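Local coordinates for epsin-3 (Saccharomyces cerevisiae, PDB 3ONK), which helps recruit clathrin to the Golgi network and endosomes and binds membranes rich in phosphatidylinositol-3,5-bisphosphate, here represented by its ENTH domain, at residues A[15-20]-A[53-58]; A[47-52]-A[83-88]; A[69-74]-A[114-119]; A[76-81]-A[121-126]; A[91-96]-A[125-130]. All coordinates share one frame; numbering follows the deposited sequence.

Contact 1 of 5, residues A[15-20]-A[53-58]; sequences KVREAT and FRRFTE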
# COMPACT_ATOMS: atom_id res chain seq x y z
N LYS A 15 7.05 11.65 -1.72
CA LYS A 15 7.27 10.47 -2.52
C LYS A 15 6.05 9.55 -2.43
O LYS A 15 5.54 9.07 -3.46
CB LYS A 15 8.53 9.74 -2.06
CG LYS A 15 9.83 10.40 -2.50
CD LYS A 15 11.03 9.51 -2.18
CE LYS A 15 12.27 9.93 -2.94
NZ LYS A 15 12.58 11.36 -2.72
N VAL A 16 5.56 9.33 -1.21
CA VAL A 16 4.36 8.53 -1.01
C VAL A 16 3.15 9.15 -1.70
O VAL A 16 2.35 8.46 -2.32
CB VAL A 16 4.03 8.34 0.49
CG1 VAL A 16 2.75 7.52 0.64
CG2 VAL A 16 5.18 7.66 1.20
N ARG A 17 3.03 10.48 -1.59
CA ARG A 17 1.94 11.18 -2.28
C ARG A 17 1.97 10.92 -3.78
O ARG A 17 0.94 10.58 -4.37
CB ARG A 17 1.99 12.69 -2.00
CG ARG A 17 1.43 13.08 -0.64
CD ARG A 17 1.20 14.59 -0.53
NE ARG A 17 -0.20 14.96 -0.73
CZ ARG A 17 -0.66 15.59 -1.81
NH1 ARG A 17 -1.95 15.90 -1.90
NH2 ARG A 17 0.17 15.92 -2.79
N GLU A 18 3.15 11.06 -4.38
CA GLU A 18 3.34 10.80 -5.81
C GLU A 18 3.03 9.36 -6.19
O GLU A 18 2.36 9.09 -7.19
CB GLU A 18 4.78 11.14 -6.26
CG GLU A 18 5.09 10.59 -7.68
CD GLU A 18 6.51 10.86 -8.17
OE1 GLU A 18 7.34 11.41 -7.42
OE2 GLU A 18 6.80 10.49 -9.34
N ALA A 19 3.51 8.42 -5.39
CA ALA A 19 3.26 7.00 -5.66
C ALA A 19 1.77 6.64 -5.59
O ALA A 19 1.37 5.58 -6.07
CB ALA A 19 4.04 6.14 -4.68
N THR A 20 0.97 7.50 -4.98
CA THR A 20 -0.46 7.23 -4.82
C THR A 20 -1.35 8.33 -5.39
O THR A 20 -2.53 8.42 -5.05
CB THR A 20 -0.83 6.96 -3.33
OG1 THR A 20 -0.52 8.11 -2.54
CG2 THR A 20 -0.05 5.78 -2.80
N PHE A 53 -2.27 5.29 4.82
CA PHE A 53 -3.61 4.96 5.32
C PHE A 53 -4.58 6.13 5.20
O PHE A 53 -5.79 5.92 5.13
CB PHE A 53 -3.54 4.42 6.74
CG PHE A 53 -2.79 3.13 6.86
CD1 PHE A 53 -3.12 2.04 6.07
CD2 PHE A 53 -1.76 2.99 7.78
CE1 PHE A 53 -2.43 0.84 6.18
CE2 PHE A 53 -1.06 1.79 7.89
CZ PHE A 53 -1.39 0.71 7.08
N ARG A 54 -4.06 7.36 5.15
CA ARG A 54 -4.91 8.52 4.88
C ARG A 54 -5.80 8.20 3.71
O ARG A 54 -6.96 8.59 3.67
CB ARG A 54 -4.07 9.76 4.57
CG ARG A 54 -3.34 10.29 5.78
CD ARG A 54 -2.68 11.64 5.54
NE ARG A 54 -1.98 12.08 6.74
CZ ARG A 54 -2.57 12.70 7.76
NH1 ARG A 54 -3.87 12.97 7.71
NH2 ARG A 54 -1.85 13.06 8.82
N ARG A 55 -5.25 7.47 2.75
CA ARG A 55 -5.98 7.12 1.54
C ARG A 55 -7.19 6.23 1.83
O ARG A 55 -8.29 6.48 1.32
CB ARG A 55 -5.02 6.47 0.54
CG ARG A 55 -4.60 7.40 -0.60
CD ARG A 55 -3.99 8.71 -0.08
NE ARG A 55 -2.53 8.72 -0.17
CZ ARG A 55 -1.74 9.58 0.47
NH1 ARG A 55 -2.26 10.52 1.26
NH2 ARG A 55 -0.42 9.49 0.31
N PHE A 56 -7.00 5.21 2.67
CA PHE A 56 -8.06 4.24 2.98
C PHE A 56 -9.25 4.86 3.66
O PHE A 56 -10.37 4.35 3.57
CB PHE A 56 -7.52 3.12 3.88
CG PHE A 56 -6.37 2.38 3.29
CD1 PHE A 56 -5.96 2.63 1.99
CD2 PHE A 56 -5.68 1.44 4.03
CE1 PHE A 56 -4.90 1.95 1.44
CE2 PHE A 56 -4.62 0.76 3.49
CZ PHE A 56 -4.23 1.01 2.19
N THR A 57 -9.02 5.98 4.33
CA THR A 57 -10.04 6.52 5.22
C THR A 57 -11.02 7.47 4.51
O THR A 57 -12.08 7.80 5.04
CB THR A 57 -9.40 7.16 6.46
OG1 THR A 57 -8.69 8.34 6.08
CG2 THR A 57 -8.42 6.18 7.11
N GLU A 58 -10.66 7.90 3.30
CA GLU A 58 -11.59 8.65 2.46
C GLU A 58 -12.42 7.69 1.61
O GLU A 58 -12.03 7.35 0.49
CB GLU A 58 -10.83 9.64 1.56
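The guanidinium of Arg55 lies against the last turn of helix 11-19, its edge turned to Thr20 OG1. Arg55 NE and NH2 both donate to this oxygen, each at 3.2 Å, but N-H...O angles of 134° and 132° leave both bonds bent and weak. Thr20 OG1 in turn gives its own proton to Val16 O at 2.9 Å, from a position tilted out of the carbonyl plane. One hydroxyl thus joins the arginine to the helix end, and the bends of Arg55 at chi2 and chi3 bring the NE-NH2 edge round to it. NH2 also meets carbon: Val16 CG1 lies 3.7 Å away and Arg17 CA 3.9 Å, both approaching obliquely. Arg17 touches NH2 with its aliphatic CG as well, and its own guanidinium stands nearly perpendicular to that of Arg55 without meeting it. A valine in place of Thr20 would probably leave Arg55 NE and NH2 without their shared acceptor and the guanidinium freer to turn. Within the ENTH domain, Val16 also packs on Ile48, Met51 and Ile52 of helix 42-57, while Phe56, next to Arg55, packs on Ala70, Leu71 and Leu74 of helix 64-80.

Contact 2 of 5, residues A[47-52]-A[83-88]; sequences EILSMI and ERFIDD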
# COMPACT_ATOMS: atom_id res chain seq x y z
N GLU A 47 6.10 8.60 8.81
CA GLU A 47 5.61 9.48 7.73
C GLU A 47 4.90 8.70 6.65
O GLU A 47 3.83 9.09 6.19
CB GLU A 47 6.75 10.27 7.10
CG GLU A 47 7.35 11.30 8.02
CD GLU A 47 8.50 12.05 7.39
OE1 GLU A 47 9.19 12.76 8.15
OE2 GLU A 47 8.74 11.93 6.17
N ILE A 48 5.51 7.59 6.26
CA ILE A 48 5.00 6.73 5.19
C ILE A 48 3.68 6.12 5.62
O ILE A 48 2.73 6.08 4.84
CB ILE A 48 6.00 5.58 4.88
CG1 ILE A 48 7.32 6.13 4.35
CG2 ILE A 48 5.42 4.61 3.89
CD1 ILE A 48 8.43 5.10 4.35
N LEU A 49 3.64 5.65 6.86
CA LEU A 49 2.45 5.05 7.45
C LEU A 49 1.23 5.98 7.40
O LEU A 49 0.19 5.63 6.84
CB LEU A 49 2.77 4.69 8.90
CG LEU A 49 2.07 3.49 9.53
CD1 LEU A 49 2.67 2.19 9.00
CD2 LEU A 49 2.16 3.57 11.08
N SER A 50 1.36 7.16 8.01
CA SER A 50 0.31 8.17 7.97
C SER A 50 -0.23 8.33 6.56
O SER A 50 -1.43 8.18 6.31
CB SER A 50 0.87 9.51 8.41
OG SER A 50 1.65 9.34 9.58
N MET A 51 0.68 8.64 5.64
CA MET A 51 0.33 8.96 4.27
C MET A 51 -0.43 7.82 3.58
O MET A 51 -1.41 8.07 2.86
CB MET A 51 1.60 9.30 3.49
CG MET A 51 2.32 10.56 3.95
SD MET A 51 1.36 12.08 3.74
CE MET A 51 0.62 11.79 2.14
N ILE A 52 0.02 6.58 3.78
CA ILE A 52 -0.59 5.46 3.08
C ILE A 52 -2.02 5.20 3.52
O ILE A 52 -2.88 4.92 2.69
CB ILE A 52 0.21 4.14 3.24
CG1 ILE A 52 1.48 4.17 2.39
CG2 ILE A 52 -0.65 2.96 2.78
CD1 ILE A 52 2.11 2.78 2.20
N GLU A 83 11.31 -4.86 8.63
CA GLU A 83 10.49 -5.75 9.43
C GLU A 83 9.60 -4.96 10.40
O GLU A 83 8.47 -5.34 10.70
CB GLU A 83 11.39 -6.68 10.23
CG GLU A 83 10.73 -7.94 10.70
CD GLU A 83 10.54 -8.91 9.58
OE1 GLU A 83 11.57 -9.32 8.98
OE2 GLU A 83 9.37 -9.28 9.31
N ARG A 84 10.15 -3.85 10.90
CA ARG A 84 9.43 -2.99 11.84
C ARG A 84 8.20 -2.36 11.18
O ARG A 84 7.21 -2.05 11.85
CB ARG A 84 10.36 -1.91 12.40
CG ARG A 84 11.33 -2.44 13.48
CD ARG A 84 12.58 -1.55 13.67
NE ARG A 84 13.20 -1.66 14.99
CZ ARG A 84 13.80 -2.76 15.48
NH1 ARG A 84 13.87 -3.87 14.76
NH2 ARG A 84 14.33 -2.74 16.70
N PHE A 85 8.27 -2.17 9.87
CA PHE A 85 7.15 -1.60 9.12
C PHE A 85 5.96 -2.55 9.03
O PHE A 85 4.80 -2.12 9.01
CB PHE A 85 7.60 -1.19 7.72
CG PHE A 85 6.49 -0.66 6.86
CD1 PHE A 85 5.84 -1.49 5.96
CD2 PHE A 85 6.06 0.66 6.98
CE1 PHE A 85 4.81 -1.00 5.17
CE2 PHE A 85 5.03 1.14 6.21
CZ PHE A 85 4.42 0.32 5.29
N ILE A 86 6.24 -3.86 8.93
CA ILE A 86 5.20 -4.90 8.97
C ILE A 86 4.57 -4.91 10.36
O ILE A 86 3.35 -5.02 10.49
CB ILE A 86 5.79 -6.33 8.72
CG1 ILE A 86 6.71 -6.37 7.49
CG2 ILE A 86 4.69 -7.38 8.66
CD1 ILE A 86 6.08 -5.82 6.25
N ASP A 87 5.41 -4.84 11.39
CA ASP A 87 4.92 -4.72 12.76
C ASP A 87 3.96 -3.54 12.85
O ASP A 87 2.82 -3.68 13.30
CB ASP A 87 6.09 -4.54 13.75
CG ASP A 87 6.92 -5.81 13.93
OD1 ASP A 87 8.00 -5.74 14.56
OD2 ASP A 87 6.50 -6.89 13.46
N ASP A 88 4.41 -2.37 12.39
CA ASP A 88 3.55 -1.16 12.38
C ASP A 88 2.24 -1.40 11.65
O ASP A 88 1.16 -1.14 12.19
CB ASP A 88 4.27 -0.01 11.70
CG ASP A 88 5.44 0.52 12.51
OD1 ASP A 88 5.67 0.05 13.65
OD2 ASP A 88 6.13 1.42 12.00
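Asp88 N donates to Arg84 O at 2.9 Å, an ordinary helical bond in the turn that carries Asp88 CB against Leu49 CD1, 3.8 Å away. No hydrogen bond crosses between 47-52 and 83-88; the contact is made by carbon. Leu49 CD1 is its centre, since the same methyl also lies 3.8 Å from Phe85 CE2, so one branch of the leucine touches both the aromatic ring and the aliphatic stem of the aspartate. The leucine and the phenylalanine lie alongside each other, pointing opposite ways, and the methyl meets the ring obliquely. Phe85 reaches across because its CG is anti to the backbone N (chi1 177°), which carries the ring out toward the other helix. There Ile48 CG2 is a second, looser neighbour of CE2 at 4.2 Å, its side chain crossing the phenylalanine at about a right angle. The axes of the two segments come to 11.3 Å at their closest, with a crossing angle of -40°, a spacing bridged by the leucine and the ring. Arg45, one turn before Leu49 on helix 42-57, touches Phe85 and Asp88 as well. Further in, Phe85 packs on Leu74 and Leu77 of helix 64-80, while Ile52 meets Leu73, so helices 42-57 and 83-90 both rest on helix 64-80.

Contact 3 of 5, residues A[69-74]-A[114-119]; sequences KALQLL and INVRTR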
# COMPACT_ATOMS: atom_id res chain seq x y z
N LYS A 69 -3.57 2.25 -5.73
CA LYS A 69 -2.13 2.53 -5.74
C LYS A 69 -1.48 2.46 -4.34
O LYS A 69 -0.33 2.05 -4.20
CB LYS A 69 -1.87 3.88 -6.42
CG LYS A 69 -2.28 3.87 -7.90
CD LYS A 69 -2.37 5.27 -8.51
CE LYS A 69 -1.08 5.69 -9.16
NZ LYS A 69 -1.17 7.01 -9.79
N ALA A 70 -2.24 2.84 -3.32
CA ALA A 70 -1.80 2.67 -1.93
C ALA A 70 -1.66 1.19 -1.54
O ALA A 70 -0.77 0.81 -0.76
CB ALA A 70 -2.75 3.37 -0.99
N LEU A 71 -2.55 0.35 -2.08
CA LEU A 71 -2.46 -1.09 -1.85
C LEU A 71 -1.23 -1.69 -2.50
O LEU A 71 -0.48 -2.43 -1.86
CB LEU A 71 -3.72 -1.83 -2.35
CG LEU A 71 -5.04 -1.55 -1.61
CD1 LEU A 71 -6.17 -2.32 -2.30
CD2 LEU A 71 -4.96 -1.93 -0.13
N GLN A 72 -1.03 -1.38 -3.78
CA GLN A 72 0.16 -1.79 -4.51
C GLN A 72 1.43 -1.41 -3.76
O GLN A 72 2.34 -2.22 -3.65
CB GLN A 72 0.21 -1.15 -5.90
CG GLN A 72 -0.77 -1.71 -6.90
CD GLN A 72 -0.68 -1.00 -8.24
OE1 GLN A 72 -0.98 0.19 -8.34
NE2 GLN A 72 -0.27 -1.73 -9.28
N LEU A 73 1.51 -0.17 -3.29
CA LEU A 73 2.68 0.29 -2.54
C LEU A 73 2.89 -0.53 -1.26
O LEU A 73 4.01 -0.92 -0.93
CB LEU A 73 2.54 1.76 -2.16
CG LEU A 73 3.68 2.39 -1.35
CD1 LEU A 73 5.05 2.18 -2.00
CD2 LEU A 73 3.42 3.89 -1.15
N LEU A 74 1.80 -0.78 -0.55
CA LEU A 74 1.85 -1.45 0.73
C LEU A 74 2.26 -2.91 0.53
O LEU A 74 2.96 -3.50 1.35
CB LEU A 74 0.49 -1.32 1.42
CG LEU A 74 0.28 -1.43 2.93
CD1 LEU A 74 1.23 -0.56 3.76
CD2 LEU A 74 -1.18 -1.07 3.24
N ILE A 114 -13.76 -4.25 -7.67
CA ILE A 114 -13.34 -5.65 -7.62
C ILE A 114 -11.82 -5.83 -7.47
O ILE A 114 -11.35 -6.74 -6.80
CB ILE A 114 -13.91 -6.49 -8.78
CG1 ILE A 114 -13.72 -7.99 -8.49
CG2 ILE A 114 -13.34 -6.05 -10.15
CD1 ILE A 114 -14.65 -8.90 -9.27
N ASN A 115 -11.06 -4.93 -8.09
CA ASN A 115 -9.62 -4.96 -7.97
C ASN A 115 -9.13 -4.59 -6.58
O ASN A 115 -8.18 -5.19 -6.06
CB ASN A 115 -9.01 -4.03 -9.01
CG ASN A 115 -9.33 -4.48 -10.41
OD1 ASN A 115 -9.22 -5.67 -10.73
ND2 ASN A 115 -9.77 -3.55 -11.25
N VAL A 116 -9.78 -3.60 -5.97
CA VAL A 116 -9.43 -3.18 -4.63
C VAL A 116 -9.65 -4.31 -3.62
O VAL A 116 -8.78 -4.57 -2.78
CB VAL A 116 -10.24 -1.93 -4.20
CG1 VAL A 116 -10.05 -1.64 -2.72
CG2 VAL A 116 -9.87 -0.71 -5.07
N ARG A 117 -10.80 -4.99 -3.73
CA ARG A 117 -11.17 -6.04 -2.78
C ARG A 117 -10.24 -7.24 -2.87
O ARG A 117 -9.80 -7.76 -1.85
CB ARG A 117 -12.62 -6.51 -2.98
CG ARG A 117 -13.66 -5.43 -2.85
CD ARG A 117 -15.06 -6.05 -2.69
NE ARG A 117 -15.49 -6.77 -3.88
CZ ARG A 117 -16.05 -6.18 -4.93
NH1 ARG A 117 -16.25 -4.87 -4.93
NH2 ARG A 117 -16.41 -6.89 -5.98
N THR A 118 -9.96 -7.67 -4.10
CA THR A 118 -9.03 -8.78 -4.34
C THR A 118 -7.59 -8.45 -3.92
O THR A 118 -6.89 -9.32 -3.41
CB THR A 118 -9.06 -9.25 -5.82
OG1 THR A 118 -8.50 -8.24 -6.67
CG2 THR A 118 -10.49 -9.52 -6.27
N ARG A 119 -7.15 -7.21 -4.11
CA ARG A 119 -5.83 -6.80 -3.62
C ARG A 119 -5.82 -6.79 -2.10
O ARG A 119 -4.86 -7.21 -1.47
CB ARG A 119 -5.44 -5.40 -4.10
CG ARG A 119 -5.20 -5.27 -5.58
CD ARG A 119 -4.22 -6.30 -6.08
NE ARG A 119 -2.84 -6.02 -5.70
CZ ARG A 119 -1.94 -5.41 -6.48
NH1 ARG A 119 -0.71 -5.22 -6.04
NH2 ARG A 119 -2.27 -5.01 -7.69
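Leu71 CD1 makes the tight part of this contact, pressed against helix 113-127, 3.5 Å from the backbone oxygen Val116 O and 3.6 Å from the side-chain carbon Arg119 CB. Val116 CG1 adds a looser touch to the same methyl at 4.0 Å. On the more open flank the packing changes character: Arg119, bent at chi2 and chi3 (-52° and -74°), folds its guanidinium back toward Gln72. Gln72 CG lies 3.6 Å from Arg119 NH1 and 3.7 Å from NH2, while the amide plane stands almost perpendicular to the guanidinium and no hydrogen bond joins the two. The polar end of Arg119 is held instead by a hydrogen bond of NH2 to Tyr68 OH. The helical segments run nearly side by side, their directions 24° apart and their axes 10.2 Å at closest approach. Leu71 also reaches Val120 on helix 113-127, Phe56 on helix 42-57 and Leu99 in a loop, so it sits in the seam where helix 64-80 meets both helices.

Contact 4 of 5, residues A[76-81]-A[121-126]; sequences YLIKHG and KALIEL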
# COMPACT_ATOMS: atom_id res chain seq x y z
N TYR A 76 4.29 -3.92 -1.90
CA TYR A 76 5.71 -3.85 -2.19
C TYR A 76 6.49 -3.68 -0.88
O TYR A 76 7.54 -4.29 -0.70
CB TYR A 76 5.99 -2.69 -3.15
CG TYR A 76 7.42 -2.65 -3.66
CD1 TYR A 76 7.79 -3.30 -4.83
CD2 TYR A 76 8.40 -1.96 -2.95
CE1 TYR A 76 9.10 -3.25 -5.30
CE2 TYR A 76 9.71 -1.91 -3.40
CZ TYR A 76 10.05 -2.55 -4.56
OH TYR A 76 11.36 -2.50 -5.00
N LEU A 77 5.97 -2.86 0.03
CA LEU A 77 6.70 -2.51 1.25
C LEU A 77 6.77 -3.69 2.20
O LEU A 77 7.75 -3.88 2.91
CB LEU A 77 6.07 -1.31 1.95
CG LEU A 77 6.17 0.03 1.22
CD1 LEU A 77 5.48 1.12 2.04
CD2 LEU A 77 7.63 0.41 0.94
N ILE A 78 5.71 -4.48 2.21
CA ILE A 78 5.71 -5.68 3.01
C ILE A 78 6.75 -6.68 2.49
O ILE A 78 7.37 -7.40 3.27
CB ILE A 78 4.29 -6.25 3.13
CG1 ILE A 78 3.46 -5.26 3.97
CG2 ILE A 78 4.31 -7.63 3.77
CD1 ILE A 78 1.99 -5.37 3.78
N LYS A 79 7.00 -6.65 1.19
CA LYS A 79 8.00 -7.54 0.58
C LYS A 79 9.42 -6.98 0.61
O LYS A 79 10.40 -7.73 0.60
CB LYS A 79 7.61 -7.88 -0.86
CG LYS A 79 6.37 -8.76 -0.97
CD LYS A 79 5.80 -8.74 -2.38
CE LYS A 79 4.43 -9.41 -2.41
NZ LYS A 79 3.81 -9.34 -3.78
N HIS A 80 9.55 -5.66 0.66
CA HIS A 80 10.87 -5.04 0.53
C HIS A 80 11.30 -4.22 1.74
O HIS A 80 12.50 -4.01 1.96
CB HIS A 80 10.96 -4.18 -0.75
CG HIS A 80 10.65 -4.93 -2.01
ND1 HIS A 80 11.62 -5.50 -2.80
CD2 HIS A 80 9.46 -5.19 -2.61
CE1 HIS A 80 11.05 -6.10 -3.84
NE2 HIS A 80 9.74 -5.92 -3.75
N GLY A 81 10.33 -3.77 2.52
CA GLY A 81 10.54 -2.79 3.58
C GLY A 81 11.04 -3.40 4.86
O GLY A 81 11.21 -4.61 4.96
N LYS A 121 -7.79 -8.39 0.09
CA LYS A 121 -7.82 -9.77 0.59
C LYS A 121 -6.45 -10.44 0.52
O LYS A 121 -6.05 -11.15 1.45
CB LYS A 121 -8.88 -10.59 -0.15
CG LYS A 121 -10.32 -10.17 0.16
CD LYS A 121 -11.32 -11.10 -0.51
CE LYS A 121 -12.64 -10.40 -0.82
NZ LYS A 121 -12.82 -10.20 -2.30
N ALA A 122 -5.72 -10.22 -0.57
CA ALA A 122 -4.39 -10.82 -0.71
C ALA A 122 -3.40 -10.23 0.30
O ALA A 122 -2.65 -10.95 0.95
CB ALA A 122 -3.87 -10.65 -2.14
N LEU A 123 -3.42 -8.91 0.44
CA LEU A 123 -2.54 -8.24 1.38
C LEU A 123 -2.81 -8.70 2.82
O LEU A 123 -1.88 -8.86 3.60
CB LEU A 123 -2.73 -6.73 1.31
CG LEU A 123 -1.61 -5.92 1.94
CD1 LEU A 123 -0.47 -5.78 0.94
CD2 LEU A 123 -2.09 -4.55 2.35
N ILE A 124 -4.08 -8.89 3.18
CA ILE A 124 -4.39 -9.26 4.55
C ILE A 124 -3.96 -10.70 4.81
O ILE A 124 -3.44 -11.02 5.87
CB ILE A 124 -5.89 -9.04 4.89
CG1 ILE A 124 -6.19 -7.54 5.01
CG2 ILE A 124 -6.25 -9.75 6.19
CD1 ILE A 124 -7.67 -7.19 4.96
N GLU A 125 -4.16 -11.55 3.82
CA GLU A 125 -3.65 -12.91 3.90
C GLU A 125 -2.14 -12.84 4.10
O GLU A 125 -1.60 -13.51 4.97
CB GLU A 125 -4.00 -13.68 2.64
CG GLU A 125 -3.85 -15.16 2.76
CD GLU A 125 -3.97 -15.86 1.42
OE1 GLU A 125 -3.62 -15.23 0.40
OE2 GLU A 125 -4.42 -17.02 1.40
N LEU A 126 -1.46 -12.00 3.30
CA LEU A 126 -0.01 -11.84 3.42
C LEU A 126 0.40 -11.36 4.80
O LEU A 126 1.17 -12.03 5.50
CB LEU A 126 0.54 -10.88 2.35
CG LEU A 126 2.07 -10.66 2.34
CD1 LEU A 126 2.82 -11.98 2.07
CD2 LEU A 126 2.51 -9.57 1.35
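Segments of helices 64-80 and 113-127 pack here side by side within the alpha-helical ENTH domain, running in much the same direction, with Ile78 set against Leu123 and Leu126. The axes of the two segments come to 11.3 Å at their closest, their directions 25° apart. Ile78 divides its branches between the two leucines: CG2, anti to the backbone N, meets Leu126 CD2 at 3.6 Å, whereas the other arm runs out to put CD1 3.8 Å from Leu123 CD1. Ile78 and Leu126 interleave from the two helices, while Leu123 crosses obliquely. Beside them the chain of Lys79 brings CE to 4.2 Å from Leu126 CD2. Reducing Ile78 to an alanine would probably open a gap between the helices and leave the methyls of Leu123 and Leu126 poorly packed. No hydrogen bond spans the two segments, and Lys79 NZ spends its charge in a salt bridge with Asp75 on its own helix, so the helices are joined here by van der Waals contact of branched side chains.

Contact 5 of 5, residues A[91-96]-A[125-130]; sequences NSINLI and ELLSDD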
# COMPACT_ATOMS: atom_id res chain seq x y z
N ASN A 91 -0.66 -3.35 13.23
CA ASN A 91 -1.46 -2.59 14.19
C ASN A 91 -2.65 -1.86 13.54
O ASN A 91 -3.48 -1.27 14.24
CB ASN A 91 -0.58 -1.58 14.96
CG ASN A 91 0.46 -2.27 15.84
OD1 ASN A 91 0.28 -3.42 16.24
ND2 ASN A 91 1.54 -1.56 16.16
N SER A 92 -2.73 -1.93 12.22
CA SER A 92 -3.77 -1.25 11.45
C SER A 92 -4.60 -2.20 10.58
O SER A 92 -5.26 -1.74 9.65
CB SER A 92 -3.15 -0.19 10.54
OG SER A 92 -2.50 0.83 11.26
N ILE A 93 -4.54 -3.50 10.85
CA ILE A 93 -5.28 -4.50 10.05
C ILE A 93 -6.76 -4.14 10.02
O ILE A 93 -7.42 -4.27 8.99
CB ILE A 93 -5.15 -5.93 10.64
CG1 ILE A 93 -3.73 -6.45 10.53
CG2 ILE A 93 -6.04 -6.89 9.86
CD1 ILE A 93 -3.34 -6.86 9.10
N ASN A 94 -7.26 -3.69 11.16
CA ASN A 94 -8.64 -3.23 11.32
C ASN A 94 -9.08 -2.26 10.23
O ASN A 94 -10.10 -2.45 9.57
CB ASN A 94 -8.78 -2.56 12.71
CG ASN A 94 -7.43 -2.02 13.24
OD1 ASN A 94 -6.64 -2.76 13.87
ND2 ASN A 94 -7.15 -0.74 12.98
N LEU A 95 -8.29 -1.21 10.07
CA LEU A 95 -8.54 -0.15 9.10
C LEU A 95 -8.44 -0.69 7.67
O LEU A 95 -9.20 -0.29 6.79
CB LEU A 95 -7.52 0.98 9.32
CG LEU A 95 -7.72 2.41 8.81
CD1 LEU A 95 -6.44 2.90 8.16
CD2 LEU A 95 -8.90 2.57 7.85
N ILE A 96 -7.50 -1.60 7.44
CA ILE A 96 -7.30 -2.16 6.11
C ILE A 96 -8.51 -3.00 5.72
O ILE A 96 -8.97 -2.95 4.56
CB ILE A 96 -6.01 -3.01 6.08
CG1 ILE A 96 -4.80 -2.16 6.47
CG2 ILE A 96 -5.81 -3.66 4.71
CD1 ILE A 96 -3.51 -2.93 6.55
N GLU A 125 -4.16 -11.55 3.82
CA GLU A 125 -3.65 -12.91 3.90
C GLU A 125 -2.14 -12.84 4.10
O GLU A 125 -1.60 -13.51 4.97
CB GLU A 125 -4.00 -13.68 2.64
CG GLU A 125 -3.85 -15.16 2.76
CD GLU A 125 -3.97 -15.86 1.42
OE1 GLU A 125 -3.62 -15.23 0.40
OE2 GLU A 125 -4.42 -17.02 1.40
N LEU A 126 -1.46 -12.00 3.30
CA LEU A 126 -0.01 -11.84 3.42
C LEU A 126 0.40 -11.36 4.80
O LEU A 126 1.17 -12.03 5.50
CB LEU A 126 0.54 -10.88 2.35
CG LEU A 126 2.07 -10.66 2.34
CD1 LEU A 126 2.82 -11.98 2.07
CD2 LEU A 126 2.51 -9.57 1.35
N LEU A 127 -0.14 -10.22 5.21
CA LEU A 127 0.24 -9.57 6.46
C LEU A 127 0.13 -10.48 7.67
O LEU A 127 0.93 -10.38 8.59
CB LEU A 127 -0.63 -8.35 6.73
CG LEU A 127 -0.11 -6.96 6.40
CD1 LEU A 127 -1.22 -6.00 6.70
CD2 LEU A 127 1.15 -6.59 7.17
N SER A 128 -0.88 -11.34 7.69
CA SER A 128 -1.19 -12.14 8.87
C SER A 128 -0.54 -13.53 8.87
O SER A 128 -0.86 -14.37 9.70
CB SER A 128 -2.70 -12.26 9.05
OG SER A 128 -3.25 -13.13 8.07
N ASP A 129 0.40 -13.75 7.96
CA ASP A 129 1.02 -15.07 7.84
C ASP A 129 2.55 -14.98 7.76
O ASP A 129 3.10 -14.66 6.71
CB ASP A 129 0.47 -15.79 6.61
CG ASP A 129 0.99 -17.21 6.50
OD1 ASP A 129 1.81 -17.59 7.36
OD2 ASP A 129 0.58 -17.93 5.57
N ASP A 130 3.23 -15.27 8.87
CA ASP A 130 4.69 -15.21 8.90
C ASP A 130 5.32 -16.10 7.81
O ASP A 130 6.38 -15.78 7.28
CB ASP A 130 5.23 -15.59 10.28
CG ASP A 130 5.14 -14.44 11.30
OD1 ASP A 130 4.76 -13.30 10.95
OD2 ASP A 130 5.46 -14.68 12.48
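Leu127 CD1 meets two isoleucine methyls, Ile93 CD1 at 3.3 Å and Ile96 CD1 at 3.8 Å. The first approach is tighter than usual for carbon, and Ile93 CD1 also comes to 3.9 Å from Leu127 CB, so this isoleucine lies along the leucine. Ile96 reaches the same methyl at a slant. Leu127 has its chi1 at -99°, well away from a staggered value, which, with the short methyl contact, is consistent with some strain here. The backbone around the leucine is fixed from outside: Arg90 NE bonds to Leu127 O, and Arg90 NH2 forms a salt bridge with Asp130 OD1. Just beyond, Asp129 is the N-cap of helix 130-143, its OD1 accepting from Asn131 N. On the other side, the bond of Ile96 N to Ser92 O at 3.1 Å belongs to the first turn of helix 93-97. Leu127 also touches Ile86 and Thr89 of helix 83-90 and Ile78 of helix 64-80, while Ile96 packs on Phe53 of helix 42-57 and on Val120 and Ile124 of helix 113-127.

In the fold
Contacts 3 and 4 join the same two helices, 64-80 and 113-127, at successive levels, touching through Leu74 and Leu123; contact 3 is partly buried and admits a charged side chain at its flank, whereas contact 4 is buried and made by aliphatic branches. Contact 5 continues that apolar layer at the end of helix 113-127 and is buried too, although its centre lies farthest of the five from the chain's centre, about 12 Å away. Contacts 1 and 2 share helix 42-57 and are partly buried; contact 1 is the one held across its segments by hydrogen bonds, both weak, while contact 2 rests on carbon. Contacts 1 and 4 lie on opposite sides of the chain's centre without touching.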